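Acetylxylan esterase (Geobacillus stearothermophilus, PDB 5BN1) removes acetyl groups from the xylose backbone of xylan and xylo-oligosaccharides, working as a serine esterase assembled into a doughnut-shaped octamer of two staggered tetrameric rings. Local coordinates at residues W95-L100 and D152-V157. The protein carries 1 engineered substitution. Numbering follows the deposited sequence.
Sequences WRQYDL and DQYGRV
Gln97 meets the phenol end of Tyr154 with its amide nitrogen, the two side chains reaching toward each other from opposite directions. NE2 of Gln97 donates to OH of Tyr154 over 2.9 Å, a bond bent to 142° at the hydrogen although the oxygen lies close to the amide plane. The amide stands 55° from the ring. Beyond CG the glutamine chain runs extended (chi2 175°), which carries the amide across to the hydroxyl. This bridge ties the C-terminal part of helix 91-99 to the middle of helix 146-165, two helices of the alpha/beta fold of SGNH hydrolases, where they follow strands 84-88 and 130-134 of the parallel sheet. NE2 is also hydrogen-bonded to the carbonyl oxygen of Asp93, one turn back, while the hydroxyl of Tyr154 is hydrogen-bonded to the carbonyl of Val108. Replacing Gln97 by an alanine is likely to leave that hydroxyl with the Val108 carbonyl but without its amide donor, and to open a gap beside it. Arg96 holds Asp99 side-on, NE to OD1 and NH1 to OD2, each at 2.8 Å, with NH1 over a face of Trp95 near its rim; Trp190 of a neighbouring subunit stacks on that indole and hydrogen-bonds through NE1 to OD2 of Asp99.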
# COMPACT_ATOMS: atom_id res chain seq x y z
N TRP A 95 24.66 -4.35 -23.52
CA TRP A 95 23.71 -3.20 -23.48
C TRP A 95 24.31 -2.01 -22.79
O TRP A 95 24.12 -0.89 -23.25
CB TRP A 95 22.44 -3.64 -22.80
CG TRP A 95 21.20 -2.84 -23.14
CD1 TRP A 95 21.04 -1.90 -24.09
CD2 TRP A 95 19.88 -3.19 -22.67
NE1 TRP A 95 19.70 -1.50 -24.16
CE2 TRP A 95 18.97 -2.29 -23.30
CE3 TRP A 95 19.43 -4.06 -21.72
CZ2 TRP A 95 17.58 -2.40 -23.06
CZ3 TRP A 95 18.08 -4.12 -21.43
CH2 TRP A 95 17.19 -3.27 -22.13
N ARG A 96 24.98 -2.22 -21.67
CA ARG A 96 25.62 -1.11 -20.97
C ARG A 96 26.50 -0.23 -21.78
O ARG A 96 26.65 0.99 -21.58
CB ARG A 96 26.26 -1.54 -19.66
CG ARG A 96 25.38 -2.15 -18.62
CD ARG A 96 24.33 -1.22 -18.01
NE ARG A 96 23.14 -1.20 -18.86
CZ ARG A 96 22.22 -2.15 -18.91
NH1 ARG A 96 21.18 -2.01 -19.75
NH2 ARG A 96 22.33 -3.29 -18.23
N GLN A 97 27.21 -0.86 -22.74
CA GLN A 97 28.08 -0.15 -23.64
C GLN A 97 27.38 0.90 -24.50
O GLN A 97 27.94 1.84 -25.01
CB GLN A 97 28.89 -1.09 -24.55
CG GLN A 97 29.67 -2.14 -23.80
CD GLN A 97 30.37 -3.15 -24.64
OE1 GLN A 97 31.02 -2.75 -25.68
NE2 GLN A 97 30.32 -4.40 -24.26
N TYR A 98 26.07 0.61 -24.75
CA TYR A 98 25.21 1.42 -25.58
C TYR A 98 24.23 2.30 -24.79
O TYR A 98 24.01 3.43 -25.30
CB TYR A 98 24.43 0.47 -26.56
CG TYR A 98 25.41 -0.15 -27.58
CD1 TYR A 98 25.84 0.59 -28.63
CD2 TYR A 98 25.87 -1.45 -27.43
CE1 TYR A 98 26.77 0.10 -29.55
CE2 TYR A 98 26.80 -1.93 -28.30
CZ TYR A 98 27.22 -1.17 -29.32
OH TYR A 98 28.20 -1.61 -30.25
N ASP A 99 23.74 1.87 -23.66
CA ASP A 99 22.79 2.70 -22.86
C ASP A 99 23.47 3.58 -21.89
O ASP A 99 22.88 4.65 -21.52
CB ASP A 99 21.59 1.97 -22.37
CG ASP A 99 21.79 1.10 -21.18
OD1 ASP A 99 23.01 0.88 -20.80
OD2 ASP A 99 20.81 0.66 -20.53
N LEU A 100 24.67 3.25 -21.45
CA LEU A 100 25.49 4.06 -20.48
C LEU A 100 26.90 4.12 -21.06
O LEU A 100 27.79 3.53 -20.42
CB LEU A 100 25.39 3.44 -19.12
CG LEU A 100 24.05 3.49 -18.43
CD1 LEU A 100 23.99 2.69 -17.17
CD2 LEU A 100 23.60 4.99 -18.18
N ASP A 152 25.94 -10.09 -31.78
CA ASP A 152 26.31 -11.23 -32.66
C ASP A 152 27.75 -11.67 -32.35
O ASP A 152 28.05 -12.90 -32.27
CB ASP A 152 26.14 -10.98 -34.09
CG ASP A 152 24.68 -11.00 -34.58
OD1 ASP A 152 23.80 -11.19 -33.79
OD2 ASP A 152 24.57 -10.70 -35.80
N GLN A 153 28.61 -10.68 -32.10
CA GLN A 153 30.03 -11.03 -31.74
C GLN A 153 30.13 -11.78 -30.46
O GLN A 153 30.81 -12.79 -30.29
CB GLN A 153 30.84 -9.77 -31.76
CG GLN A 153 32.29 -10.10 -31.39
CD GLN A 153 33.15 -8.87 -31.50
OE1 GLN A 153 32.80 -7.73 -31.01
NE2 GLN A 153 34.23 -9.01 -32.28
N TYR A 154 29.38 -11.39 -29.37
CA TYR A 154 29.28 -12.11 -28.12
C TYR A 154 28.68 -13.48 -28.32
O TYR A 154 29.12 -14.45 -27.70
CB TYR A 154 28.53 -11.29 -27.05
CG TYR A 154 29.33 -10.16 -26.39
CD1 TYR A 154 29.85 -9.11 -27.18
CD2 TYR A 154 29.50 -10.11 -25.03
CE1 TYR A 154 30.64 -8.08 -26.60
CE2 TYR A 154 30.24 -9.08 -24.44
CZ TYR A 154 30.74 -8.10 -25.25
OH TYR A 154 31.50 -7.05 -24.66
N GLY A 155 27.67 -13.58 -29.17
CA GLY A 155 27.11 -14.87 -29.49
C GLY A 155 28.16 -15.83 -30.15
O GLY A 155 28.03 -17.00 -29.90
N ARG A 156 29.00 -15.27 -30.99
CA ARG A 156 30.13 -16.09 -31.61
C ARG A 156 30.97 -16.64 -30.52
O ARG A 156 31.40 -17.84 -30.55
CB ARG A 156 30.91 -15.30 -32.60
CG ARG A 156 30.22 -14.97 -33.83
CD ARG A 156 31.12 -14.58 -34.99
NE ARG A 156 31.81 -13.31 -34.79
CZ ARG A 156 31.34 -12.14 -35.05
NH1 ARG A 156 30.06 -11.94 -35.42
NH2 ARG A 156 32.06 -11.06 -34.84
N VAL A 157 31.30 -15.87 -29.47
CA VAL A 157 32.01 -16.37 -28.31
C VAL A 157 31.36 -17.51 -27.67
O VAL A 157 31.93 -18.53 -27.32
CB VAL A 157 32.40 -15.26 -27.28
CG1 VAL A 157 32.77 -15.85 -25.94
CG2 VAL A 157 33.42 -14.26 -27.90